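Local coordinates for protein shikimate dehydrogenase (NADP(+)) (Peptoclostridium difficile, PDB 5DZS) that probably catalyses the reversible NADPH-linked reduction of 3-dehydroshikimate to shikimate, a step on the chorismate route to the aromatic amino acids, at residues B[57-62]-B[85-90]; B[192-197]-B[216-221]. All coordinates share one frame; numbering follows the deposited sequence.

Contact 1 of 2, residues B[57-62]-B[85-90]; sequences GVNVTV and VNTILL
In the mixed sheet of the substrate-binding domain, Val58 and Ile88 form an antiparallel hydrogen-bonded pair, the strand axes running at 162°. Val58 N donates to Ile88 O at 3.0 Å, and Ile88 N returns a nearly linear bond to Val58 O at 2.8 Å. On its other side the same strand carries a classic beta bulge, with Asn86 and Thr87 both opposite Tyr98. Toward strand 57-60, Asn86 O takes two donors from opposite faces of its carbonyl plane: Val60 N at 2.9 Å, well above that plane, and Asn59 ND2 at 3.1 Å. Asn59 holds its CG anti to the carbonyl carbon (chi1 -70°), which brings the amide toward 85-90, with Asn86 O in the amide plane; its OD1 bonds to Tyr33. Thr87 OG1 donates to Asn86 OD1 from well above its carbonyl plane, while Asn86 ND2 bonds to Thr100, so both ends of the amide have a partner. Asn86 is a predicted shikimate ligand, and its side chain lies about 3 Å from those of Asp101 and Gln239, two others. On the sheet face carrying Val58 and Ile88, Val58 CG2 sits 3.9 Å from Ile88 CB, and Ile88 CD1 reaches Val60 CG2 at 3.7 Å.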
loop_
_atom_site.group_PDB
_atom_site.type_symbol
_atom_site.label_atom_id
_atom_site.label_comp_id
_atom_site.label_asym_id
_atom_site.label_seq_id
_atom_site.Cartn_x
_atom_site.Cartn_y
_atom_site.Cartn_z
ATOM N N GLY B 57 14.608 1.202 -1.087
ATOM C CA GLY B 57 13.979 0.994 0.210
ATOM C C GLY B 57 14.917 0.462 1.249
ATOM O O GLY B 57 15.855 -0.278 0.905
ATOM N N VAL B 58 14.642 0.762 2.514
ATOM C CA VAL B 58 15.401 0.160 3.589
ATOM C C VAL B 58 14.468 -0.231 4.702
ATOM O O VAL B 58 13.401 0.393 4.890
ATOM C CB VAL B 58 16.535 1.031 4.179
ATOM C CG1 VAL B 58 17.549 1.378 3.097
ATOM C CG2 VAL B 58 16.008 2.278 4.831
ATOM N N ASN B 59 14.826 -1.276 5.416
ATOM C CA ASN B 59 14.235 -1.537 6.701
ATOM C C ASN B 59 15.074 -0.855 7.763
ATOM O O ASN B 59 16.260 -0.589 7.562
ATOM C CB ASN B 59 14.171 -3.030 6.968
ATOM C CG ASN B 59 13.165 -3.726 6.096
ATOM O OD1 ASN B 59 13.513 -4.624 5.329
ATOM N ND2 ASN B 59 11.915 -3.322 6.194
ATOM N N VAL B 60 14.443 -0.605 8.920
ATOM C CA VAL B 60 15.127 0.040 10.046
ATOM C C VAL B 60 14.869 -0.838 11.251
ATOM O O VAL B 60 13.704 -1.250 11.533
ATOM C CB VAL B 60 14.596 1.472 10.291
ATOM C CG1 VAL B 60 15.372 2.172 11.397
ATOM C CG2 VAL B 60 14.676 2.295 9.035
ATOM N N THR B 61 15.926 -1.137 11.966
ATOM C CA THR B 61 15.818 -1.903 13.195
ATOM C C THR B 61 16.446 -1.136 14.367
ATOM O O THR B 61 16.719 0.087 14.302
ATOM C CB THR B 61 16.328 -3.342 13.019
ATOM O OG1 THR B 61 16.009 -4.133 14.189
ATOM C CG2 THR B 61 17.795 -3.378 12.754
ATOM N N VAL B 62 16.595 -1.823 15.488
ATOM C CA VAL B 62 17.130 -1.180 16.681
ATOM C C VAL B 62 18.523 -0.603 16.424
ATOM O O VAL B 62 19.341 -1.222 15.735
ATOM C CB VAL B 62 17.128 -2.169 17.863
ATOM C CG1 VAL B 62 15.705 -2.534 18.217
ATOM C CG2 VAL B 62 17.945 -3.399 17.552
ATOM N N VAL B 85 9.087 3.700 12.860
ATOM C CA VAL B 85 9.160 3.296 11.473
ATOM C C VAL B 85 10.143 2.155 11.295
ATOM O O VAL B 85 11.253 2.225 11.822
ATOM C CB VAL B 85 9.579 4.500 10.607
ATOM C CG1 VAL B 85 10.113 4.098 9.228
ATOM C CG2 VAL B 85 8.395 5.439 10.481
ATOM N N ASN B 86 9.760 1.096 10.568
ATOM C CA ASN B 86 10.702 0.022 10.229
ATOM C C ASN B 86 10.874 -0.207 8.740
ATOM O O ASN B 86 11.642 -1.090 8.366
ATOM C CB ASN B 86 10.329 -1.279 10.919
ATOM C CG ASN B 86 9.134 -1.948 10.308
ATOM O OD1 ASN B 86 8.436 -1.403 9.453
ATOM N ND2 ASN B 86 8.898 -3.173 10.743
ATOM N N THR B 87 10.206 0.590 7.906
ATOM C CA THR B 87 10.251 0.414 6.446
ATOM C C THR B 87 10.237 1.800 5.821
ATOM O O THR B 87 9.341 2.592 6.119
ATOM C CB THR B 87 9.057 -0.432 5.962
ATOM O OG1 THR B 87 9.097 -1.732 6.585
ATOM C CG2 THR B 87 9.053 -0.603 4.451
ATOM N N ILE B 88 11.213 2.085 4.973
ATOM C CA ILE B 88 11.311 3.369 4.281
ATOM C C ILE B 88 11.307 3.123 2.766
ATOM O O ILE B 88 11.990 2.184 2.288
ATOM C CB ILE B 88 12.597 4.122 4.675
ATOM C CG1 ILE B 88 12.540 4.520 6.162
ATOM C CG2 ILE B 88 12.850 5.360 3.804
ATOM C CD1 ILE B 88 13.829 5.068 6.741
ATOM N N LEU B 89 10.594 3.959 2.032
ATOM C CA LEU B 89 10.512 3.906 0.569
ATOM C C LEU B 89 10.971 5.255 0.019
ATOM O O LEU B 89 10.517 6.310 0.479
ATOM C CB LEU B 89 9.077 3.661 0.132
ATOM C CG LEU B 89 8.769 3.794 -1.365
ATOM C CD1 LEU B 89 9.552 2.862 -2.274
ATOM C CD2 LEU B 89 7.276 3.587 -1.571
ATOM N N LEU B 90 11.852 5.228 -0.977
ATOM C CA LEU B 90 12.295 6.409 -1.730
ATOM C C LEU B 90 11.507 6.513 -3.030
ATOM O O LEU B 90 11.513 5.596 -3.843
ATOM C CB LEU B 90 13.790 6.286 -2.083
ATOM C CG LEU B 90 14.362 7.346 -3.029
ATOM C CD1 LEU B 90 14.452 8.699 -2.345
ATOM C CD2 LEU B 90 15.752 6.880 -3.521
#

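Contact 2 of 2, residues B[192-197]-B[216-221]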
loop_
_atom_site.group_PDB
_atom_site.type_symbol
_atom_site.label_atom_id
_atom_site.label_comp_id
_atom_site.label_asym_id
_atom_site.label_seq_id
_atom_site.Cartn_x
_atom_site.Cartn_y
_atom_site.Cartn_z
ATOM N N ILE B 192 21.143 -16.281 27.915
ATOM C CA ILE B 192 20.555 -15.332 28.873
ATOM C C ILE B 192 19.140 -14.915 28.473
ATOM O O ILE B 192 18.880 -14.574 27.320
ATOM C CB ILE B 192 21.421 -14.067 29.035
ATOM C CG1 ILE B 192 22.733 -14.435 29.734
ATOM C CG2 ILE B 192 20.684 -13.004 29.848
ATOM C CD1 ILE B 192 23.684 -13.278 29.942
ATOM N N SER B 193 18.252 -14.935 29.462
ATOM C CA SER B 193 16.855 -14.576 29.304
ATOM C C SER B 193 16.583 -13.229 29.964
ATOM O O SER B 193 17.158 -12.923 31.000
ATOM C CB SER B 193 15.985 -15.649 29.963
ATOM O OG SER B 193 14.639 -15.231 30.069
ATOM N N PRO B 194 15.689 -12.421 29.382
ATOM C CA PRO B 194 15.365 -11.119 29.984
ATOM C C PRO B 194 14.653 -11.246 31.336
ATOM O O PRO B 194 14.602 -10.277 32.098
ATOM C CB PRO B 194 14.424 -10.476 28.958
ATOM C CG PRO B 194 13.864 -11.614 28.185
ATOM C CD PRO B 194 14.933 -12.656 28.139
ATOM N N VAL B 195 14.098 -12.426 31.611
ATOM C CA VAL B 195 13.411 -12.681 32.868
ATOM C C VAL B 195 13.779 -14.046 33.411
ATOM O O VAL B 195 14.125 -14.965 32.662
ATOM C CB VAL B 195 11.877 -12.596 32.729
ATOM C CG1 VAL B 195 11.451 -11.161 32.468
ATOM C CG2 VAL B 195 11.362 -13.537 31.645
ATOM N N SER B 196 13.690 -14.166 34.726
ATOM C CA SER B 196 14.011 -15.395 35.406
ATOM C C SER B 196 12.953 -16.469 35.200
ATOM O O SER B 196 11.806 -16.193 34.832
ATOM C CB SER B 196 14.133 -15.129 36.904
ATOM O OG SER B 196 12.895 -14.659 37.419
ATOM N N LYS B 197 13.363 -17.695 35.482
ATOM C CA LYS B 197 12.509 -18.870 35.413
ATOM C C LYS B 197 11.268 -18.685 36.299
ATOM O O LYS B 197 10.176 -19.124 35.946
ATOM C CB LYS B 197 13.316 -20.089 35.882
ATOM C CG LYS B 197 12.625 -21.422 35.682
ATOM C CD LYS B 197 13.450 -22.609 36.164
ATOM C CE LYS B 197 13.640 -22.605 37.675
ATOM N NZ LYS B 197 14.291 -23.854 38.163
ATOM N N THR B 216 16.484 -19.231 21.747
ATOM C CA THR B 216 16.733 -18.337 22.869
ATOM C C THR B 216 16.543 -19.033 24.217
ATOM O O THR B 216 15.763 -19.982 24.342
ATOM C CB THR B 216 15.777 -17.132 22.830
ATOM O OG1 THR B 216 14.430 -17.593 22.990
ATOM C CG2 THR B 216 15.920 -16.376 21.521
ATOM N N GLU B 217 17.255 -18.551 25.231
ATOM C CA GLU B 217 17.134 -19.105 26.569
ATOM C C GLU B 217 15.705 -18.899 27.077
ATOM O O GLU B 217 15.147 -19.754 27.756
ATOM C CB GLU B 217 18.142 -18.440 27.511
ATOM C CG GLU B 217 18.150 -18.985 28.932
ATOM C CD GLU B 217 18.605 -20.435 29.032
ATOM O OE1 GLU B 217 19.005 -21.015 28.007
ATOM O OE2 GLU B 217 18.577 -20.996 30.148
ATOM N N PHE B 218 15.128 -17.753 26.731
ATOM C CA PHE B 218 13.752 -17.409 27.103
ATOM C C PHE B 218 12.800 -18.533 26.691
ATOM O O PHE B 218 12.069 -19.071 27.524
ATOM C CB PHE B 218 13.403 -16.067 26.440
ATOM C CG PHE B 218 11.990 -15.585 26.658
ATOM C CD1 PHE B 218 11.552 -15.186 27.902
ATOM C CD2 PHE B 218 11.139 -15.404 25.568
ATOM C CE1 PHE B 218 10.263 -14.706 28.086
ATOM C CE2 PHE B 218 9.853 -14.910 25.742
ATOM C CZ PHE B 218 9.411 -14.566 27.002
ATOM N N LEU B 219 12.826 -18.905 25.410
ATOM C CA LEU B 219 11.953 -19.983 24.919
ATOM C C LEU B 219 12.433 -21.358 25.354
ATOM O O LEU B 219 11.630 -22.273 25.526
ATOM C CB LEU B 219 11.822 -19.938 23.393
ATOM C CG LEU B 219 11.201 -18.660 22.835
ATOM C CD1 LEU B 219 10.983 -18.796 21.332
ATOM C CD2 LEU B 219 9.896 -18.344 23.553
ATOM N N ARG B 220 13.742 -21.498 25.524
ATOM C CA ARG B 220 14.306 -22.757 25.965
ATOM C C ARG B 220 13.825 -23.027 27.394
ATOM O O ARG B 220 13.475 -24.157 27.723
ATOM C CB ARG B 220 15.830 -22.737 25.802
ATOM C CG ARG B 220 16.577 -23.974 26.280
ATOM C CD ARG B 220 17.800 -24.258 25.401
ATOM N NE ARG B 220 18.482 -23.045 24.925
ATOM C CZ ARG B 220 19.695 -22.635 25.301
ATOM N NH1 ARG B 220 20.197 -21.513 24.790
ATOM N NH2 ARG B 220 20.414 -23.324 26.186
ATOM N N ILE B 221 13.746 -21.981 28.220
ATOM C CA ILE B 221 13.223 -22.128 29.592
ATOM C C ILE B 221 11.719 -22.425 29.556
ATOM O O ILE B 221 11.218 -23.213 30.355
ATOM C CB ILE B 221 13.475 -20.868 30.461
ATOM C CG1 ILE B 221 14.974 -20.691 30.732
ATOM C CG2 ILE B 221 12.746 -20.978 31.807
ATOM C CD1 ILE B 221 15.329 -19.363 31.375
HETATM O O HOH W 1 16.574 -15.357 25.892
#
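Phe218, near the start of helix 217-224, turns a ring edge toward the 192-197 loop. Near the ring plane, Ser193 OG lies 3.8 Å from Phe218 CD1 and Val195 CG2 lies 3.9 Å from Phe218 CE1, the valine crossing the ring obliquely. Pro194 meets the side chain at its root, at about a right angle, with its CD 4.1 Å from Phe218 CB. Phe218 CG is anti to the backbone N (chi1 177°), which carries the ring off the helix to lie also against Ile178 and Leu206 of the parallel sheet in the nucleotide-binding domain. One turn on, Ile221 divides its branches: CD1 approaches Ser193 CB at 4.0 Å, while CG2 meets Lys197 CG at 3.9 Å, the two side chains again nearly perpendicular. Glu217 contributes its CB, 3.7 Å from Ile192 N, before its chain bends at chi2 (65°) and OE1 settles over one face of the Arg220 guanidinium, a charge-only salt bridge to which no N-H points. Ile200 of the following short helix touches Ser193, Val195, Phe218 and Ile221. Ser193 OG donates in plane to a lone pair of Val195 O at 2.7 Å, keeping that bond within the loop. With no direct hydrogen bond across, side-chain fit sets the spacing, while a water donating to Ile192 O gives the first-turn amide Phe218 N an acceptor.

The two contacts share no strand or helix and lie on opposite sides of the chain's centre, about 29 Å apart between centres. Contact 1 is buried: seven of its eight touching residues are enclosed, and direct backbone bonds join two strands of the mixed sheet beside the predicted shikimate site. Contact 2 is partly buried, with two of eight touching residues exposed, and sets a loop against a helix flanking the parallel sheet. Direct polar pairing thus marks the interior strands, whereas side-chain packing and one water mark the more peripheral contact. Contact 2 holds no predicted ligand; the side chain of Phe218 lies about 8 Å from that of Leu209, a predicted NADP(+) ligand.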